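Local structure of putrescine aminotransferase (Halomonas elongata DSM 2581, 6GWI) at residues Q141-R146 with V217-A222; Y63-L68 with S289-I294; N408-R413 with D433-L438; L265-G270 with R345-L350. The protein probably transfers amino groups from amines such as putrescine to keto acceptors, using a bound pyridoxal-5'-phosphate cofactor, as a class-III transaminase. One frame throughout, in Å; residues are numbered along the deposited sequence.

Contact 1 of 4, residues Q141-R146 with V217-A222; sequences QWIIGR and VAAFIA
Trp142 to Arg146 and Val217 to Ala222 run side by side as neighbouring parallel strands, the axes of these short segments 22° apart. Backbone hydrogen bonds form the ladder. Trp142 O takes two N-H groups, Ala218 N at 2.7 Å and the longer Ala219 N at 3.3 Å, both in its carbonyl plane. This forked acceptor marks a beta bulge, where the pairing slips from Trp142 with Val217 to Ile143 with Ala219. Regular bonds follow from Ile144 N to Ala219 O and from Ile221 N to Ile144 O. Beyond them a water takes over, accepting from Arg146 N and donating to Ile221 O at 2.7 Å.

Apolar contacts clothe both faces. On one, Ile143 reaches over with CD1 to the methyls of Ala218 and Ala219, while its CG2 meets Ile221 CG2 at 3.9 Å; helix 117-134 covers this side. On the other, Ile144 spreads its branches, CD1 to Val217 CG1 and CG2 to Phe220 CD1, against helix 194-212. Phe220 CD1 also lies 3.2 Å from Ile144 O.

The charged group is Arg146. Its chain bends at chi3 (-56°), and the guanidinium lays one face over Ala222 CB, 3.8 Å from CZ, while Arg146 CG meets the edge of the Phe220 ring. NH1 bonds to Tyr238 OH.

Mainly backbone polarity and methyl packing hold these inner strands of the parallel sheet of the PLP-dependent aminotransferase fold; the bulge and the water keep amides and carbonyls satisfied where regular pairing lapses.

Contact 2 of 4, residues Y63-L68 with S289-I294; sequences YGRREL and SGYLPI
Ser289 touches Leu68 only lightly, its CB 4.2 Å from Leu68 CD1, while its hydroxyl is bonded elsewhere, to Asn333 OD1 and Leu61 N. Gly290 then turns the chain at positive phi, and its carbonyl accepts from His323 of the second subunit.

Tyr291 carries nearly all of the contact and directs its ring at 63-68. Leu68 CD1 sits over the middle of one face, 3.5 Å from the ring centroid and 9° off the normal, a CH-pi contact; Leu68 CB lies 3.7 Å from Tyr291 CD2. At the tip, the phenol oxygen enters the turn before helix 66-78. Arg65 N, at the N-cap position, gives Tyr291 OH a nearly straight hydrogen bond of 3.0 Å (174°), and the same oxygen is bonded to Gly62 O. The phenol thus ties together two backbone groups of one turn.

Arg65 touches Tyr291 OH with CB but carries its charged end elsewhere: NE and NH2 grip Glu67 OE1 side-on, both from one face of the carboxylate, and NH2 also forms a salt bridge with Glu340.

From Leu292 on, the loop leaves for strand 295-300, with Leu292 on helix 324-339 and Pro293 on Cys326 of the second subunit. The contact therefore joins the start of helix 66-78 to the loop between strands 280-283 and 295-300, at the dimer interface, where Tyr291 packs on Pro80 of the other chain.

Contact 3 of 4, residues N408-R413 with D433-L438; sequences NGLVMR and DELVEL
Leu438 has the largest share of this contact, pushing both methyls at the chain that leaves helix 397-407. CG lies anti to the carbonyl carbon (chi1 -69°), and the two branches meet successive carbonyl oxygens: Leu438 CD2 approaches Asn408 O at 3.1 Å, a close carbon-oxygen contact, and Leu438 CD1 lies 3.6 Å from Gly409 O. Gly409 ends the helix in a Schellman motif, its positive phi turning the chain across the leucine.

Leu410 follows. Its CG is anti to the backbone N (chi1 174°), which sends both methyls to the helix. Leu410 CD1 meets Leu435 CG at 3.8 Å, while Leu410 CD2 lies 3.5 Å from Leu435 O; Leu410 CB in turn lies 4.0 Å from Leu438 CD1. Leu410 thus fits between residues a turn apart, Leu435 and Leu438, in an interface without a hydrogen bond between the two segments.

Leu435 meets Leu410 obliquely. Asn408 adds its CB, 4.2 Å from Leu438 CD2, and turns its amide nitrogen to Glu445 OE1, farther along the C-terminal helix, and to Leu404 O.

The contact pins the outgoing turn of helix 397-407 against helix 429-450. Strand 48-50 lies alongside, with Leu50 touching Leu410 and Leu435 and pairing through its backbone with Gly409 and Val411; Leu435 also packs on Ile421 of strand 418-421 and on Trp358 of helix 342-359.

Contact 4 of 4, residues L265-G270 with R345-L350; sequences LGEWFG and RVRDDL
A glycine turn in the long loop between strand 252-255 and helix 270-273 lies here against the side of helix 342-359: Gly266 meets Val346 and Arg347, and Gly266 CA comes within 4.1 Å of Arg347 CA. Gly266 has positive phi, and a side chain would both strike the preceding carbonyl and crowd Arg347 CB, so the approach depends on its bare CA.

Val346 CG1, anti to the backbone N (chi1 174°), lies 3.8 Å from Gly266 N. Arg347 extends alongside and bends at chi3 (60°), which brings its guanidinium back over the turn. Arg347 NH1 donates to Gly266 O at 2.9 Å in a somewhat bent bond, with the oxygen at the guanidinium edge, close to its plane, and the donor almost on the line of the C=O bond. The aliphatic part follows the same oxygen, Arg347 CB standing 3.5 Å from Gly266 O.

Glu267 crosses the arginine at about a right angle. Its OE2 touches Arg347 CD at 3.6 Å, but OE1 remains 4.1 Å from Arg347 NH1 and well out of the guanidinium plane, beyond a salt bridge. Asp344 OD1, one turn back, engages Arg347 NH2.

One charged donor thus holds the turn to the helix through a main-chain carbonyl, while Asp344, the guanidinium's second partner, probably helps fix its rotation. Glu267 probably adds only a diffuse attraction, with no N-H directed at its carboxylate.

Overall arrangement
The four contacts are spread through one subunit and none touches another. Contact 4 is the most central, its centre about 15 Å from the centre of the chain. Contact 1 stands opposite contacts 2 and 3 across that centre, its own centre 33 and 38 Å from theirs. Three contacts can be placed by the cofactor: the side chain of Ile221 in contact 1 is about 8 Å from a bound PLP, Leu265 in contact 4 about 11 Å and Ser289 in contact 2 about 13 Å. Contacts 2 and 4 alternate along the sequence, with nearest atoms about 9 Å apart. Contacts 1, 2 and 3 each reach the second subunit, contact 1 through Gln141 alone; contact 4 does not.

Contact 1 of 4, residues Q141-R146 with V217-A222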
loop_
_atom_site.group_PDB
_atom_site.type_symbol
_atom_site.label_atom_id
_atom_site.label_comp_id
_atom_site.label_asym_id
_atom_site.label_seq_id
_atom_site.Cartn_x
_atom_site.Cartn_y
_atom_site.Cartn_z
ATOM N N GLN B 141 -18.104 -5.539 16.233
ATOM C CA GLN B 141 -17.435 -5.571 14.942
ATOM C C GLN B 141 -17.699 -4.341 14.082
ATOM O O GLN B 141 -16.888 -4.002 13.214
ATOM C CB GLN B 141 -17.896 -6.791 14.137
ATOM C CG GLN B 141 -17.756 -8.118 14.821
ATOM C CD GLN B 141 -18.375 -9.232 14.001
ATOM O OE1 GLN B 141 -17.669 -10.055 13.422
ATOM N NE2 GLN B 141 -19.703 -9.254 13.936
ATOM N N TRP B 142 -18.831 -3.677 14.298
ATOM C CA TRP B 142 -19.262 -2.629 13.383
ATOM C C TRP B 142 -18.386 -1.389 13.501
ATOM O O TRP B 142 -18.024 -0.963 14.601
ATOM C CB TRP B 142 -20.722 -2.258 13.644
ATOM C CG TRP B 142 -21.702 -3.202 13.016
ATOM C CD1 TRP B 142 -22.158 -4.376 13.541
ATOM C CD2 TRP B 142 -22.350 -3.054 11.744
ATOM N NE1 TRP B 142 -23.049 -4.968 12.679
ATOM C CE2 TRP B 142 -23.184 -4.176 11.568
ATOM C CE3 TRP B 142 -22.309 -2.083 10.740
ATOM C CZ2 TRP B 142 -23.967 -4.354 10.430
ATOM C CZ3 TRP B 142 -23.089 -2.261 9.610
ATOM C CH2 TRP B 142 -23.905 -3.387 9.466
ATOM N N ILE B 143 -18.044 -0.815 12.352
ATOM C CA ILE B 143 -17.317 0.446 12.270
ATOM C C ILE B 143 -18.283 1.490 11.735
ATOM O O ILE B 143 -18.936 1.265 10.708
ATOM C CB ILE B 143 -16.085 0.348 11.354
ATOM C CG1 ILE B 143 -15.264 -0.905 11.656
ATOM C CG2 ILE B 143 -15.224 1.611 11.474
ATOM C CD1 ILE B 143 -14.568 -0.888 12.972
ATOM N N ILE B 144 -18.384 2.619 12.421
ATOM C CA ILE B 144 -19.209 3.730 11.963
ATOM C C ILE B 144 -18.289 4.784 11.361
ATOM O O ILE B 144 -17.461 5.375 12.062
ATOM C CB ILE B 144 -20.060 4.321 13.089
ATOM C CG1 ILE B 144 -20.988 3.255 13.670
ATOM C CG2 ILE B 144 -20.856 5.503 12.570
ATOM C CD1 ILE B 144 -21.618 3.651 14.981
ATOM N N GLY B 145 -18.427 5.007 10.053
ATOM C CA GLY B 145 -17.844 6.146 9.388
ATOM C C GLY B 145 -18.896 7.178 9.025
ATOM O O GLY B 145 -20.040 7.133 9.479
ATOM N N ARG B 146 -18.491 8.112 8.173
ATOM C CA ARG B 146 -19.376 9.183 7.746
ATOM C C ARG B 146 -19.495 9.199 6.230
ATOM O O ARG B 146 -18.555 8.850 5.506
ATOM C CB ARG B 146 -18.881 10.548 8.240
ATOM C CG ARG B 146 -18.775 10.630 9.758
ATOM C CD ARG B 146 -18.322 12.000 10.245
ATOM N NE ARG B 146 -17.050 12.409 9.657
ATOM C CZ ARG B 146 -16.358 13.479 10.036
ATOM N NH1 ARG B 146 -16.803 14.250 11.019
ATOM N NH2 ARG B 146 -15.212 13.771 9.437
ATOM N N VAL B 217 -20.964 -2.512 18.232
ATOM C CA VAL B 217 -20.176 -1.445 17.619
ATOM C C VAL B 217 -18.750 -1.509 18.147
ATOM O O VAL B 217 -18.526 -1.551 19.364
ATOM C CB VAL B 217 -20.800 -0.062 17.886
ATOM C CG1 VAL B 217 -19.907 1.049 17.337
ATOM C CG2 VAL B 217 -22.189 0.024 17.258
ATOM N N ALA B 218 -17.785 -1.513 17.226
ATOM C CA ALA B 218 -16.369 -1.590 17.552
ATOM C C ALA B 218 -15.679 -0.232 17.551
ATOM O O ALA B 218 -14.803 0.008 18.388
ATOM C CB ALA B 218 -15.652 -2.516 16.560
ATOM N N ALA B 219 -16.049 0.670 16.644
ATOM C CA ALA B 219 -15.278 1.896 16.499
ATOM C C ALA B 219 -16.036 2.927 15.679
ATOM O O ALA B 219 -16.903 2.595 14.866
ATOM C CB ALA B 219 -13.917 1.619 15.841
ATOM N N PHE B 220 -15.677 4.187 15.911
ATOM C CA PHE B 220 -16.067 5.324 15.085
ATOM C C PHE B 220 -14.810 5.870 14.418
ATOM O O PHE B 220 -13.800 6.101 15.091
ATOM C CB PHE B 220 -16.754 6.395 15.936
ATOM C CG PHE B 220 -16.988 7.703 15.223
ATOM C CD1 PHE B 220 -17.817 7.779 14.116
ATOM C CD2 PHE B 220 -16.398 8.866 15.689
ATOM C CE1 PHE B 220 -18.037 8.990 13.478
ATOM C CE2 PHE B 220 -16.615 10.075 15.057
ATOM C CZ PHE B 220 -17.435 10.137 13.951
ATOM N N ILE B 221 -14.858 6.036 13.100
ATOM C CA ILE B 221 -13.716 6.514 12.327
ATOM C C ILE B 221 -14.108 7.819 11.649
ATOM O O ILE B 221 -15.195 7.920 11.067
ATOM C CB ILE B 221 -13.249 5.464 11.300
ATOM C CG1 ILE B 221 -11.948 5.915 10.626
ATOM C CG2 ILE B 221 -14.331 5.213 10.251
ATOM C CD1 ILE B 221 -11.357 4.891 9.634
ATOM N N ALA B 222 -13.224 8.812 11.717
ATOM C CA ALA B 222 -13.518 10.103 11.116
ATOM C C ALA B 222 -12.230 10.869 10.853
ATOM O O ALA B 222 -11.271 10.767 11.621
ATOM C CB ALA B 222 -14.445 10.928 12.020
HETATM O O HOH W 1 -15.542 8.720 8.539
#

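Contact 2 of 4, residues Y63-L68 with S289-I294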
loop_
_atom_site.group_PDB
_atom_site.type_symbol
_atom_site.label_atom_id
_atom_site.label_comp_id
_atom_site.label_asym_id
_atom_site.label_seq_id
_atom_site.Cartn_x
_atom_site.Cartn_y
_atom_site.Cartn_z
ATOM N N TYR B 63 9.018 21.479 -2.786
ATOM C CA TYR B 63 9.936 20.740 -3.634
ATOM C C TYR B 63 11.339 21.325 -3.513
ATOM O O TYR B 63 11.517 22.521 -3.259
ATOM C CB TYR B 63 9.463 20.777 -5.089
ATOM C CG TYR B 63 8.038 20.282 -5.289
ATOM C CD1 TYR B 63 7.768 18.931 -5.478
ATOM C CD2 TYR B 63 6.967 21.168 -5.295
ATOM C CE1 TYR B 63 6.473 18.476 -5.663
ATOM C CE2 TYR B 63 5.667 20.721 -5.479
ATOM C CZ TYR B 63 5.429 19.375 -5.663
ATOM O OH TYR B 63 4.141 18.923 -5.847
ATOM N N GLY B 64 12.336 20.471 -3.718
ATOM C CA GLY B 64 13.720 20.902 -3.720
ATOM C C GLY B 64 14.418 20.924 -2.379
ATOM O O GLY B 64 15.431 21.620 -2.244
ATOM N N ARG B 65 13.934 20.180 -1.387
ATOM C CA ARG B 65 14.593 20.134 -0.079
ATOM C C ARG B 65 15.798 19.207 -0.171
ATOM O O ARG B 65 15.662 17.980 -0.162
ATOM C CB ARG B 65 13.634 19.679 1.016
ATOM C CG ARG B 65 12.552 20.683 1.393
ATOM C CD ARG B 65 13.139 22.033 1.836
ATOM N NE ARG B 65 14.112 21.913 2.925
ATOM C CZ ARG B 65 13.977 22.443 4.144
ATOM N NH1 ARG B 65 12.903 23.149 4.472
ATOM N NH2 ARG B 65 14.933 22.267 5.045
ATOM N N ARG B 66 16.990 19.802 -0.245
ATOM C CA ARG B 66 18.211 19.021 -0.397
ATOM C C ARG B 66 18.368 18.003 0.728
ATOM O O ARG B 66 18.846 16.887 0.498
ATOM C CB ARG B 66 19.423 19.955 -0.443
ATOM C CG ARG B 66 20.516 19.515 -1.417
ATOM C CD ARG B 66 21.903 19.557 -0.786
ATOM N NE ARG B 66 22.754 20.610 -1.337
ATOM C CZ ARG B 66 23.863 21.056 -0.752
ATOM N NH1 ARG B 66 24.578 22.015 -1.325
ATOM N NH2 ARG B 66 24.253 20.551 0.412
ATOM N N GLU B 67 17.961 18.366 1.950
ATOM C CA GLU B 67 18.180 17.484 3.093
ATOM C C GLU B 67 17.427 16.170 2.937
ATOM O O GLU B 67 17.921 15.113 3.350
ATOM C CB GLU B 67 17.758 18.174 4.393
ATOM C CG GLU B 67 18.564 19.411 4.753
ATOM C CD GLU B 67 17.871 20.696 4.359
ATOM O OE1 GLU B 67 17.088 20.679 3.386
ATOM O OE2 GLU B 67 18.102 21.726 5.027
ATOM N N LEU B 68 16.218 16.213 2.372
ATOM C CA LEU B 68 15.469 14.980 2.155
ATOM C C LEU B 68 16.127 14.123 1.081
ATOM O O LEU B 68 16.153 12.892 1.192
ATOM C CB LEU B 68 14.023 15.292 1.776
ATOM C CG LEU B 68 13.162 16.002 2.823
ATOM C CD1 LEU B 68 11.715 16.031 2.348
ATOM C CD2 LEU B 68 13.257 15.347 4.194
ATOM N N SER B 289 6.650 14.392 3.528
ATOM C CA SER B 289 6.434 15.416 2.502
ATOM C C SER B 289 6.260 14.778 1.125
ATOM O O SER B 289 6.525 15.401 0.093
ATOM C CB SER B 289 7.573 16.441 2.471
ATOM O OG SER B 289 7.465 17.364 3.543
ATOM N N GLY B 290 5.791 13.533 1.100
ATOM C CA GLY B 290 5.583 12.821 -0.141
ATOM C C GLY B 290 6.837 12.404 -0.877
ATOM O O GLY B 290 6.726 11.798 -1.949
ATOM N N TYR B 291 8.026 12.706 -0.354
ATOM C CA TYR B 291 9.249 12.401 -1.090
ATOM C C TYR B 291 9.439 10.902 -1.293
ATOM O O TYR B 291 10.014 10.486 -2.305
ATOM C CB TYR B 291 10.457 12.993 -0.369
ATOM C CG TYR B 291 10.738 14.434 -0.735
ATOM C CD1 TYR B 291 9.767 15.415 -0.584
ATOM C CD2 TYR B 291 11.978 14.811 -1.233
ATOM C CE1 TYR B 291 10.025 16.730 -0.914
ATOM C CE2 TYR B 291 12.245 16.122 -1.568
ATOM C CZ TYR B 291 11.265 17.079 -1.405
ATOM O OH TYR B 291 11.528 18.388 -1.735
ATOM N N LEU B 292 8.979 10.077 -0.357
ATOM C CA LEU B 292 8.992 8.632 -0.552
ATOM C C LEU B 292 7.760 8.053 0.125
ATOM O O LEU B 292 7.272 8.624 1.108
ATOM C CB LEU B 292 10.269 7.984 0.005
ATOM C CG LEU B 292 11.568 8.223 -0.778
ATOM C CD1 LEU B 292 12.726 7.522 -0.085
ATOM C CD2 LEU B 292 11.462 7.757 -2.233
ATOM N N PRO B 293 7.225 6.937 -0.378
ATOM C CA PRO B 293 5.983 6.400 0.196
ATOM C C PRO B 293 6.228 5.764 1.554
ATOM O O PRO B 293 7.111 4.917 1.715
ATOM C CB PRO B 293 5.518 5.355 -0.829
ATOM C CG PRO B 293 6.381 5.515 -2.012
ATOM C CD PRO B 293 7.655 6.170 -1.558
ATOM N N ILE B 294 5.424 6.171 2.529
ATOM C CA ILE B 294 5.439 5.548 3.844
ATOM C C ILE B 294 4.188 5.990 4.584
ATOM O O ILE B 294 3.737 7.134 4.445
ATOM C CB ILE B 294 6.715 5.904 4.629
ATOM C CG1 ILE B 294 6.665 5.278 6.027
ATOM C CG2 ILE B 294 6.902 7.423 4.723
ATOM C CD1 ILE B 294 8.001 5.268 6.743
#

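Contact 3 of 4, residues N408-R413 with D433-L438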
loop_
_atom_site.group_PDB
_atom_site.type_symbol
_atom_site.label_atom_id
_atom_site.label_comp_id
_atom_site.label_asym_id
_atom_site.label_seq_id
_atom_site.Cartn_x
_atom_site.Cartn_y
_atom_site.Cartn_z
ATOM N N ASN B 408 -4.400 29.690 -15.708
ATOM C CA ASN B 408 -3.785 30.906 -15.188
ATOM C C ASN B 408 -2.545 30.628 -14.346
ATOM O O ASN B 408 -1.937 31.574 -13.837
ATOM C CB ASN B 408 -4.789 31.712 -14.346
ATOM C CG ASN B 408 -5.690 32.596 -15.194
ATOM O OD1 ASN B 408 -5.288 33.678 -15.623
ATOM N ND2 ASN B 408 -6.925 32.155 -15.405
ATOM N N GLY B 409 -2.160 29.369 -14.180
ATOM C CA GLY B 409 -0.975 29.026 -13.434
ATOM C C GLY B 409 -1.179 28.673 -11.977
ATOM O O GLY B 409 -0.271 28.912 -11.171
ATOM N N LEU B 410 -2.330 28.113 -11.611
ATOM C CA LEU B 410 -2.585 27.719 -10.232
ATOM C C LEU B 410 -3.282 26.366 -10.198
ATOM O O LEU B 410 -4.284 26.162 -10.889
ATOM C CB LEU B 410 -3.448 28.757 -9.504
ATOM C CG LEU B 410 -3.904 28.386 -8.090
ATOM C CD1 LEU B 410 -2.718 28.230 -7.151
ATOM C CD2 LEU B 410 -4.871 29.430 -7.558
ATOM N N VAL B 411 -2.749 25.453 -9.389
ATOM C CA VAL B 411 -3.447 24.211 -9.074
ATOM C C VAL B 411 -4.390 24.489 -7.906
ATOM O O VAL B 411 -3.954 24.684 -6.770
ATOM C CB VAL B 411 -2.477 23.075 -8.732
ATOM C CG1 VAL B 411 -3.258 21.801 -8.401
ATOM C CG2 VAL B 411 -1.519 22.824 -9.882
ATOM N N MET B 412 -5.688 24.509 -8.193
ATOM C CA MET B 412 -6.731 24.552 -7.174
ATOM C C MET B 412 -7.840 23.616 -7.621
ATOM O O MET B 412 -8.428 23.814 -8.689
ATOM C CB MET B 412 -7.235 25.981 -6.972
ATOM C CG MET B 412 -8.439 26.131 -6.062
ATOM S SD MET B 412 -8.527 27.809 -5.411
ATOM C CE MET B 412 -8.524 28.747 -6.929
ATOM N N ARG B 413 -8.116 22.598 -6.811
ATOM C CA ARG B 413 -8.996 21.514 -7.217
ATOM C C ARG B 413 -10.455 21.823 -6.902
ATOM O O ARG B 413 -10.787 22.733 -6.140
ATOM C CB ARG B 413 -8.586 20.204 -6.548
ATOM C CG ARG B 413 -7.196 19.725 -6.932
ATOM C CD ARG B 413 -7.014 19.544 -8.441
ATOM N NE ARG B 413 -7.756 18.410 -8.986
ATOM C CZ ARG B 413 -7.815 18.112 -10.280
ATOM N NH1 ARG B 413 -7.174 18.865 -11.165
ATOM N NH2 ARG B 413 -8.511 17.062 -10.695
ATOM N N ASP B 433 -0.067 35.543 -1.735
ATOM C CA ASP B 433 -0.644 36.653 -2.487
ATOM C C ASP B 433 -0.893 36.261 -3.937
ATOM O O ASP B 433 -1.973 36.514 -4.485
ATOM C CB ASP B 433 0.283 37.868 -2.425
ATOM C CG ASP B 433 0.287 38.534 -1.065
ATOM O OD1 ASP B 433 -0.689 38.358 -0.307
ATOM O OD2 ASP B 433 1.274 39.234 -0.753
ATOM N N GLU B 434 0.110 35.666 -4.587
ATOM C CA GLU B 434 -0.053 35.239 -5.971
ATOM C C GLU B 434 -1.197 34.241 -6.102
ATOM O O GLU B 434 -1.984 34.309 -7.052
ATOM C CB GLU B 434 1.253 34.628 -6.487
ATOM C CG GLU B 434 1.225 34.235 -7.959
ATOM C CD GLU B 434 2.454 33.451 -8.384
ATOM O OE1 GLU B 434 3.278 33.117 -7.509
ATOM O OE2 GLU B 434 2.598 33.171 -9.592
ATOM N N LEU B 435 -1.309 33.313 -5.148
ATOM C CA LEU B 435 -2.365 32.306 -5.194
ATOM C C LEU B 435 -3.747 32.945 -5.235
ATOM O O LEU B 435 -4.572 32.616 -6.096
ATOM C CB LEU B 435 -2.235 31.376 -3.984
ATOM C CG LEU B 435 -3.154 30.156 -3.898
ATOM C CD1 LEU B 435 -2.511 29.095 -3.010
ATOM C CD2 LEU B 435 -4.539 30.507 -3.372
ATOM N N VAL B 436 -4.025 33.857 -4.302
ATOM C CA VAL B 436 -5.349 34.467 -4.230
ATOM C C VAL B 436 -5.626 35.305 -5.474
ATOM O O VAL B 436 -6.745 35.298 -6.004
ATOM C CB VAL B 436 -5.478 35.296 -2.938
ATOM C CG1 VAL B 436 -6.798 36.051 -2.908
ATOM C CG2 VAL B 436 -5.347 34.385 -1.720
ATOM N N GLU B 437 -4.625 36.046 -5.954
ATOM C CA GLU B 437 -4.803 36.833 -7.171
ATOM C C GLU B 437 -5.157 35.939 -8.354
ATOM O O GLU B 437 -6.073 36.243 -9.126
ATOM C CB GLU B 437 -3.536 37.639 -7.467
ATOM C CG GLU B 437 -3.205 38.685 -6.413
ATOM C CD GLU B 437 -1.808 39.255 -6.572
ATOM O OE1 GLU B 437 -1.191 39.033 -7.635
ATOM O OE2 GLU B 437 -1.327 39.923 -5.633
ATOM N N LEU B 438 -4.431 34.830 -8.518
ATOM C CA LEU B 438 -4.733 33.912 -9.610
ATOM C C LEU B 438 -6.111 33.291 -9.430
ATOM O O LEU B 438 -6.849 33.103 -10.404
ATOM C CB LEU B 438 -3.667 32.821 -9.691
ATOM C CG LEU B 438 -2.269 33.247 -10.134
ATOM C CD1 LEU B 438 -1.287 32.108 -9.921
ATOM C CD2 LEU B 438 -2.287 33.674 -11.592
#

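Contact 4 of 4, residues L265-G270 with R345-L350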
loop_
_atom_site.group_PDB
_atom_site.type_symbol
_atom_site.label_atom_id
_atom_site.label_comp_id
_atom_site.label_asym_id
_atom_site.label_seq_id
_atom_site.Cartn_x
_atom_site.Cartn_y
_atom_site.Cartn_z
ATOM N N LEU B 265 -3.167 21.816 9.633
ATOM C CA LEU B 265 -4.129 22.668 10.317
ATOM C C LEU B 265 -3.497 23.512 11.417
ATOM O O LEU B 265 -4.221 24.141 12.194
ATOM C CB LEU B 265 -5.255 21.821 10.914
ATOM C CG LEU B 265 -6.009 20.894 9.961
ATOM C CD1 LEU B 265 -7.072 20.113 10.720
ATOM C CD2 LEU B 265 -6.628 21.679 8.820
ATOM N N GLY B 266 -2.172 23.535 11.507
ATOM C CA GLY B 266 -1.492 24.260 12.558
ATOM C C GLY B 266 -1.127 23.431 13.764
ATOM O O GLY B 266 -0.666 23.991 14.766
ATOM N N GLU B 267 -1.311 22.116 13.697
ATOM C CA GLU B 267 -0.930 21.212 14.767
ATOM C C GLU B 267 -0.225 20.020 14.140
ATOM O O GLU B 267 -0.348 19.765 12.939
ATOM C CB GLU B 267 -2.149 20.727 15.564
ATOM C CG GLU B 267 -3.150 21.816 15.922
ATOM C CD GLU B 267 -2.653 22.744 17.006
ATOM O OE1 GLU B 267 -1.764 22.331 17.780
ATOM O OE2 GLU B 267 -3.151 23.886 17.085
ATOM N N TRP B 268 0.505 19.273 14.970
ATOM C CA TRP B 268 1.098 18.031 14.491
ATOM C C TRP B 268 0.026 17.025 14.102
ATOM O O TRP B 268 0.265 16.158 13.255
ATOM C CB TRP B 268 2.017 17.439 15.555
ATOM C CG TRP B 268 3.311 18.166 15.670
ATOM C CD1 TRP B 268 3.655 19.081 16.618
ATOM C CD2 TRP B 268 4.438 18.051 14.796
ATOM N NE1 TRP B 268 4.930 19.539 16.393
ATOM C CE2 TRP B 268 5.433 18.921 15.280
ATOM C CE3 TRP B 268 4.703 17.292 13.651
ATOM C CZ2 TRP B 268 6.672 19.053 14.661
ATOM C CZ3 TRP B 268 5.934 17.426 13.038
ATOM C CH2 TRP B 268 6.903 18.301 13.544
ATOM N N PHE B 269 -1.152 17.115 14.713
ATOM C CA PHE B 269 -2.257 16.230 14.377
ATOM C C PHE B 269 -3.551 17.013 14.522
ATOM O O PHE B 269 -3.699 17.809 15.453
ATOM C CB PHE B 269 -2.250 14.986 15.272
ATOM C CG PHE B 269 -0.999 14.171 15.143
ATOM C CD1 PHE B 269 -0.832 13.297 14.081
ATOM C CD2 PHE B 269 0.024 14.302 16.066
ATOM C CE1 PHE B 269 0.327 12.558 13.951
ATOM C CE2 PHE B 269 1.185 13.565 15.940
ATOM C CZ PHE B 269 1.336 12.692 14.883
ATOM N N GLY B 270 -4.476 16.803 13.584
ATOM C CA GLY B 270 -5.776 17.442 13.692
ATOM C C GLY B 270 -6.490 17.089 14.981
ATOM O O GLY B 270 -7.223 17.912 15.536
ATOM N N ARG B 345 4.356 27.853 12.647
ATOM C CA ARG B 345 4.373 28.893 11.629
ATOM C C ARG B 345 3.107 28.908 10.785
ATOM O O ARG B 345 2.577 29.984 10.485
ATOM C CB ARG B 345 5.623 28.634 10.799
ATOM C CG ARG B 345 5.920 29.485 9.631
ATOM C CD ARG B 345 7.246 28.981 9.041
ATOM N NE ARG B 345 8.385 28.963 9.967
ATOM C CZ ARG B 345 9.196 30.001 10.170
ATOM N NH1 ARG B 345 8.973 31.143 9.535
ATOM N NH2 ARG B 345 10.221 29.906 11.008
ATOM N N VAL B 346 2.616 27.731 10.401
ATOM C CA VAL B 346 1.262 27.611 9.865
ATOM C C VAL B 346 0.261 28.201 10.851
ATOM O O VAL B 346 -0.631 28.974 10.479
ATOM C CB VAL B 346 0.952 26.133 9.560
ATOM C CG1 VAL B 346 -0.496 25.942 9.126
ATOM C CG2 VAL B 346 1.917 25.612 8.502
ATOM N N ARG B 347 0.390 27.834 12.130
ATOM C CA ARG B 347 -0.595 28.238 13.128
ATOM C C ARG B 347 -0.542 29.738 13.405
ATOM O O ARG B 347 -1.588 30.381 13.550
ATOM C CB ARG B 347 -0.380 27.457 14.426
ATOM C CG ARG B 347 -1.437 27.742 15.482
ATOM C CD ARG B 347 -1.241 26.920 16.754
ATOM N NE ARG B 347 0.044 27.177 17.403
ATOM C CZ ARG B 347 1.090 26.351 17.383
ATOM N NH1 ARG B 347 1.029 25.186 16.750
ATOM N NH2 ARG B 347 2.206 26.694 18.011
ATOM N N ASP B 348 0.662 30.312 13.500
ATOM C CA ASP B 348 0.819 31.689 13.953
ATOM C C ASP B 348 1.071 32.689 12.832
ATOM O O ASP B 348 0.862 33.889 13.040
ATOM C CB ASP B 348 1.977 31.801 14.958
ATOM C CG ASP B 348 1.752 30.978 16.210
ATOM O OD1 ASP B 348 0.581 30.693 16.535
ATOM O OD2 ASP B 348 2.749 30.635 16.880
ATOM N N ASP B 349 1.515 32.237 11.658
ATOM C CA ASP B 349 1.917 33.151 10.592
ATOM C C ASP B 349 1.142 32.879 9.310
ATOM O O ASP B 349 0.288 33.688 8.937
ATOM C CB ASP B 349 3.428 33.041 10.367
ATOM C CG ASP B 349 3.910 33.875 9.195
ATOM O OD1 ASP B 349 3.134 34.721 8.701
ATOM O OD2 ASP B 349 5.064 33.679 8.761
ATOM N N LEU B 350 1.401 31.766 8.624
ATOM C CA LEU B 350 0.843 31.569 7.290
ATOM C C LEU B 350 -0.656 31.293 7.341
ATOM O O LEU B 350 -1.400 31.729 6.455
ATOM C CB LEU B 350 1.586 30.432 6.589
ATOM C CG LEU B 350 3.096 30.667 6.468
ATOM C CD1 LEU B 350 3.809 29.423 5.955
ATOM C CD2 LEU B 350 3.402 31.866 5.574
#